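Local structure of 11S globulin subunit beta (2E9Q) at the interface of chains A and B. The protein stores nitrogen and carbon in the pumpkin seed as an 11S globulin, a hexamer of two-cupin subunits each made as a single precursor chain. Numbering follows the deposited sequence. Chains: chain A/B, 11S globulin subunit beta.

Contact 1: the interface of chains A and B. Residues chain A 431, 435, 438-439; chain B 224-225, 228.
B:Leu228 sets its CD1 methyl against A:Arg438, and this is where the patch packs tightly. Here the C-terminal helix 433-441 of one 11S globulin subunit meets helix 226-233 of its neighbour, a helix-to-helix contact beside the cupin barrels. Of the residues given, B:Leu228 buries the most surface, 80 Å². Its CD1 lies against one face of the guanidinium, beside NH1, with A:Arg438 NH1 to B:Leu228 CD1 at 3.2 Å. The CD2 side is looser: that methyl points toward A:Glu435, with CD2 4.2 Å from the carboxylate oxygen OE1.

A:Arg438 arches over the leucine instead of running straight out. CG is anti to the backbone N (chi1 167°), and bends at the next two torsions bring the head group round, with CZ 3.9 Å from B:Leu228 CD1 and the chain's CG 4.2 Å from the same methyl. The leucine tip is thus flanked by both the aliphatic and the charged parts of the arginine. To one side, the branch ends of A:Leu439 and B:Ile224 cross obliquely, CD2 to CD1 at 4.1 Å, and extend the apolar strip. A:Ile431 contributes little, its CG2 lying 4.2 Å from B:Leu228 CD2.

The polar side is looser. A:Arg438 NH1 reaches B:Asp225 OD2 at 3.5 Å, a long salt bridge, and the carboxylate and guanidinium planes are turned 64° apart, so the two groups do not pair flat, edge against edge. The other carboxylate oxygen, OD1, works within chain B: it accepts the backbone N of B:Leu228 at 2.9 Å, with the N-H arriving almost end-on to the C-O bond. B:Asp225 therefore caps the start of helix 226-233. That bond would steady the carboxylate and the first turn from which B:Leu228 projects, while OD2 still faces the arginine.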
# COMPACT_ATOMS: atom_id res chain seq x y z
N ILE A 431 -39.09 4.21 18.82
CA ILE A 431 -39.40 4.15 20.25
C ILE A 431 -39.53 5.57 20.80
O ILE A 431 -39.25 6.54 20.09
CB ILE A 431 -38.31 3.42 21.03
CG1 ILE A 431 -36.97 4.15 20.87
CG2 ILE A 431 -38.21 1.99 20.53
CD1 ILE A 431 -35.82 3.53 21.64
N GLU A 435 -37.84 5.48 26.35
CA GLU A 435 -37.22 4.21 25.99
C GLU A 435 -35.84 4.48 25.41
O GLU A 435 -34.88 3.76 25.67
CB GLU A 435 -38.08 3.48 24.96
CG GLU A 435 -39.58 3.51 25.25
CD GLU A 435 -40.39 2.81 24.16
OE1 GLU A 435 -40.29 1.57 24.06
OE2 GLU A 435 -41.11 3.51 23.41
N ARG A 438 -33.59 4.93 28.20
CA ARG A 438 -33.23 3.65 28.83
C ARG A 438 -32.26 2.88 27.93
O ARG A 438 -31.39 2.15 28.41
CB ARG A 438 -34.51 2.82 29.07
CG ARG A 438 -34.25 1.36 29.44
CD ARG A 438 -35.25 0.85 30.49
NE ARG A 438 -36.65 0.86 30.05
CZ ARG A 438 -37.21 -0.07 29.27
NH1 ARG A 438 -36.49 -1.10 28.83
NH2 ARG A 438 -38.49 0.04 28.92
N LEU A 439 -32.41 3.07 26.63
CA LEU A 439 -31.56 2.39 25.67
C LEU A 439 -30.11 2.89 25.73
O LEU A 439 -29.18 2.10 25.87
CB LEU A 439 -32.13 2.58 24.26
CG LEU A 439 -31.57 1.75 23.09
CD1 LEU A 439 -30.17 2.22 22.74
CD2 LEU A 439 -31.59 0.28 23.47
N ILE B 224 -31.65 -4.33 28.97
CA ILE B 224 -33.01 -4.04 28.55
C ILE B 224 -33.79 -5.34 28.42
O ILE B 224 -33.27 -6.41 28.70
CB ILE B 224 -33.01 -3.32 27.19
CG1 ILE B 224 -32.18 -4.12 26.18
CG2 ILE B 224 -32.45 -1.91 27.35
CD1 ILE B 224 -32.21 -3.55 24.77
N ASP B 225 -35.04 -5.23 27.98
CA ASP B 225 -35.90 -6.39 27.81
C ASP B 225 -36.16 -6.72 26.35
O ASP B 225 -35.89 -5.91 25.46
CB ASP B 225 -37.25 -6.15 28.51
CG ASP B 225 -37.89 -4.83 28.11
OD1 ASP B 225 -37.98 -4.53 26.89
OD2 ASP B 225 -38.31 -4.08 29.02
N LEU B 228 -37.59 -4.20 24.01
CA LEU B 228 -36.69 -3.23 23.40
C LEU B 228 -35.80 -3.87 22.37
O LEU B 228 -35.49 -3.28 21.34
CB LEU B 228 -35.83 -2.55 24.45
CG LEU B 228 -36.38 -1.19 24.88
CD1 LEU B 228 -35.42 -0.54 25.88
CD2 LEU B 228 -36.57 -0.33 23.63

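Contact 2: the interface of chains A and B. Residues chain A 339, 360-361, 381-384; chain B 80, 170, 175, 177, 209.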
# COMPACT_ATOMS: atom_id res chain seq x y z
N TYR A 339 -16.82 -3.30 17.28
CA TYR A 339 -16.17 -3.68 16.05
C TYR A 339 -14.88 -2.87 15.96
O TYR A 339 -14.76 -1.82 16.59
CB TYR A 339 -17.07 -3.39 14.85
CG TYR A 339 -17.35 -1.93 14.63
CD1 TYR A 339 -18.39 -1.28 15.31
CD2 TYR A 339 -16.60 -1.20 13.73
CE1 TYR A 339 -18.67 0.05 15.07
CE2 TYR A 339 -16.86 0.12 13.49
CZ TYR A 339 -17.89 0.75 14.15
OH TYR A 339 -18.13 2.08 13.86
N ASP A 360 -22.44 -9.36 10.22
CA ASP A 360 -21.89 -8.60 9.11
C ASP A 360 -22.74 -7.41 8.72
O ASP A 360 -23.69 -7.06 9.42
CB ASP A 360 -21.64 -9.53 7.91
CG ASP A 360 -22.93 -10.07 7.29
OD1 ASP A 360 -22.81 -11.02 6.50
OD2 ASP A 360 -24.04 -9.55 7.58
N ASN A 361 -22.39 -6.78 7.61
CA ASN A 361 -23.09 -5.61 7.12
C ASN A 361 -24.51 -5.90 6.61
O ASN A 361 -25.30 -4.97 6.40
CB ASN A 361 -22.27 -4.93 6.02
CG ASN A 361 -21.96 -5.87 4.86
OD1 ASN A 361 -22.47 -5.71 3.76
ND2 ASN A 361 -21.11 -6.86 5.12
N GLN A 381 -12.39 -6.84 9.91
CA GLN A 381 -12.51 -5.42 10.15
C GLN A 381 -13.98 -5.00 9.97
O GLN A 381 -14.63 -5.41 9.00
CB GLN A 381 -11.63 -4.67 9.14
CG GLN A 381 -11.71 -3.14 9.22
CD GLN A 381 -11.10 -2.45 8.00
OE1 GLN A 381 -11.03 -1.23 7.95
NE2 GLN A 381 -10.68 -3.24 7.01
N ASN A 382 -14.47 -4.22 10.93
CA ASN A 382 -15.83 -3.69 10.94
C ASN A 382 -16.97 -4.64 11.30
O ASN A 382 -18.10 -4.20 11.48
CB ASN A 382 -16.18 -3.02 9.60
CG ASN A 382 -15.23 -1.91 9.24
OD1 ASN A 382 -14.98 -1.00 10.04
ND2 ASN A 382 -14.70 -1.97 8.03
N PHE A 383 -16.68 -5.93 11.38
CA PHE A 383 -17.73 -6.89 11.73
C PHE A 383 -18.02 -6.75 13.23
O PHE A 383 -17.10 -6.69 14.05
CB PHE A 383 -17.31 -8.32 11.36
CG PHE A 383 -17.46 -8.66 9.88
CD1 PHE A 383 -17.75 -9.97 9.48
CD2 PHE A 383 -17.33 -7.67 8.90
CE1 PHE A 383 -17.91 -10.29 8.13
CE2 PHE A 383 -17.49 -7.99 7.53
CZ PHE A 383 -17.78 -9.30 7.15
N VAL A 384 -19.30 -6.68 13.57
CA VAL A 384 -19.72 -6.51 14.96
C VAL A 384 -19.60 -7.80 15.74
O VAL A 384 -19.91 -8.88 15.23
CB VAL A 384 -21.15 -5.97 15.02
CG1 VAL A 384 -21.53 -5.67 16.45
CG2 VAL A 384 -21.25 -4.70 14.16
N PHE B 80 -21.94 2.78 9.18
CA PHE B 80 -20.53 2.99 8.88
C PHE B 80 -20.12 2.00 7.80
O PHE B 80 -20.72 0.95 7.67
CB PHE B 80 -19.66 2.79 10.14
CG PHE B 80 -19.86 1.48 10.85
CD1 PHE B 80 -20.90 1.33 11.77
CD2 PHE B 80 -19.00 0.41 10.63
CE1 PHE B 80 -21.07 0.13 12.46
CE2 PHE B 80 -19.17 -0.79 11.31
CZ PHE B 80 -20.21 -0.93 12.23
N ILE B 170 -10.46 -5.28 3.79
CA ILE B 170 -11.24 -6.44 3.40
C ILE B 170 -11.04 -6.77 1.92
O ILE B 170 -10.08 -7.45 1.55
CB ILE B 170 -12.73 -6.24 3.68
CG1 ILE B 170 -12.94 -5.85 5.15
CG2 ILE B 170 -13.49 -7.53 3.37
CD1 ILE B 170 -14.34 -5.39 5.46
N ARG B 175 -19.22 -2.09 1.80
CA ARG B 175 -20.11 -2.65 2.81
C ARG B 175 -20.55 -1.53 3.76
O ARG B 175 -19.72 -0.77 4.26
CB ARG B 175 -19.39 -3.73 3.62
CG ARG B 175 -18.80 -4.87 2.79
CD ARG B 175 -18.16 -5.92 3.69
NE ARG B 175 -17.78 -7.14 2.97
CZ ARG B 175 -16.86 -7.20 2.00
NH1 ARG B 175 -16.22 -6.10 1.63
NH2 ARG B 175 -16.59 -8.36 1.42
N PHE B 177 -22.59 -0.84 7.29
CA PHE B 177 -23.19 -1.40 8.50
C PHE B 177 -24.13 -0.38 9.15
O PHE B 177 -23.68 0.62 9.73
CB PHE B 177 -22.10 -1.78 9.52
CG PHE B 177 -21.07 -2.75 8.99
CD1 PHE B 177 -20.16 -2.36 8.01
CD2 PHE B 177 -21.03 -4.06 9.45
CE1 PHE B 177 -19.22 -3.26 7.50
CE2 PHE B 177 -20.09 -4.98 8.93
CZ PHE B 177 -19.19 -4.57 7.96
N ILE B 209 -27.09 -4.09 12.07
CA ILE B 209 -26.15 -4.93 12.82
C ILE B 209 -26.68 -5.66 14.05
O ILE B 209 -26.11 -6.67 14.46
CB ILE B 209 -24.92 -4.13 13.28
CG1 ILE B 209 -25.37 -3.01 14.24
CG2 ILE B 209 -24.17 -3.61 12.07
CD1 ILE B 209 -24.24 -2.18 14.80
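A:Tyr339 and B:Phe80 meet ring on ring, each projecting from a strand of a cupin barrel in this 11S globulin, and their planes differ by only 5°. The centroids are 3.8 Å apart and the two side chains come tip to tip, so that the phenol oxygen OH of the tyrosine carries on over the phenylalanine, 3.5 Å from its CG. CB of B:Phe177 rests against the rim of the other face of B:Phe80 and would limit the ring's movement; the backbone O of A:Asn382 lies in plane at its edge. An alanine in place of A:Tyr339 would probably leave B:Phe80 without its stacking partner, opening a gap over that face and leaving the ring freer to turn.

B:Phe177 is gripped on both faces. CB of A:Asn361 sits over the centre of one, 3.5 Å from the centroid; the backbone O of A:Asn382 stands above the opposite face, offset toward the rim. CE2 of A:Phe383 comes to its edge, 3.8 Å from CZ of B:Phe177.

With CG tucked between backbone N and carbonyl carbon (chi1 57°), A:Asn361 turns its amide to B:Arg175. It meets the arginine's extended aliphatic stem, ND2 to CD at 3.4 Å, with amide and guanidinium planes 76° apart. CG2 of B:Ile170 lies against one face of the B:Arg175 guanidinium, toward the rim, and B:Ile170 CD1 touches the backbone O of A:Gln381. Further along, A:Val384 CG2 packs on B:Ile209 CG2 at 3.8 Å.

Contact 1 and contact 2 belong to the same A-B interface, their C-alpha centres about 23 Å apart, and have no residue in common. In both, chain A contributes its C-terminal half and chain B an earlier stretch of its sequence, a head-to-tail pairing that fits an interface without exact two-fold symmetry. Contact 1 lies mainly on helices 433-441 and 226-233, whereas contact 2 lies on barrel strands and nearby loops. Two separated footholds of this kind should resist rocking of one subunit on the next. Repeated round the deposited three-subunit assembly, they would help close a ring, probably half of the hexamer.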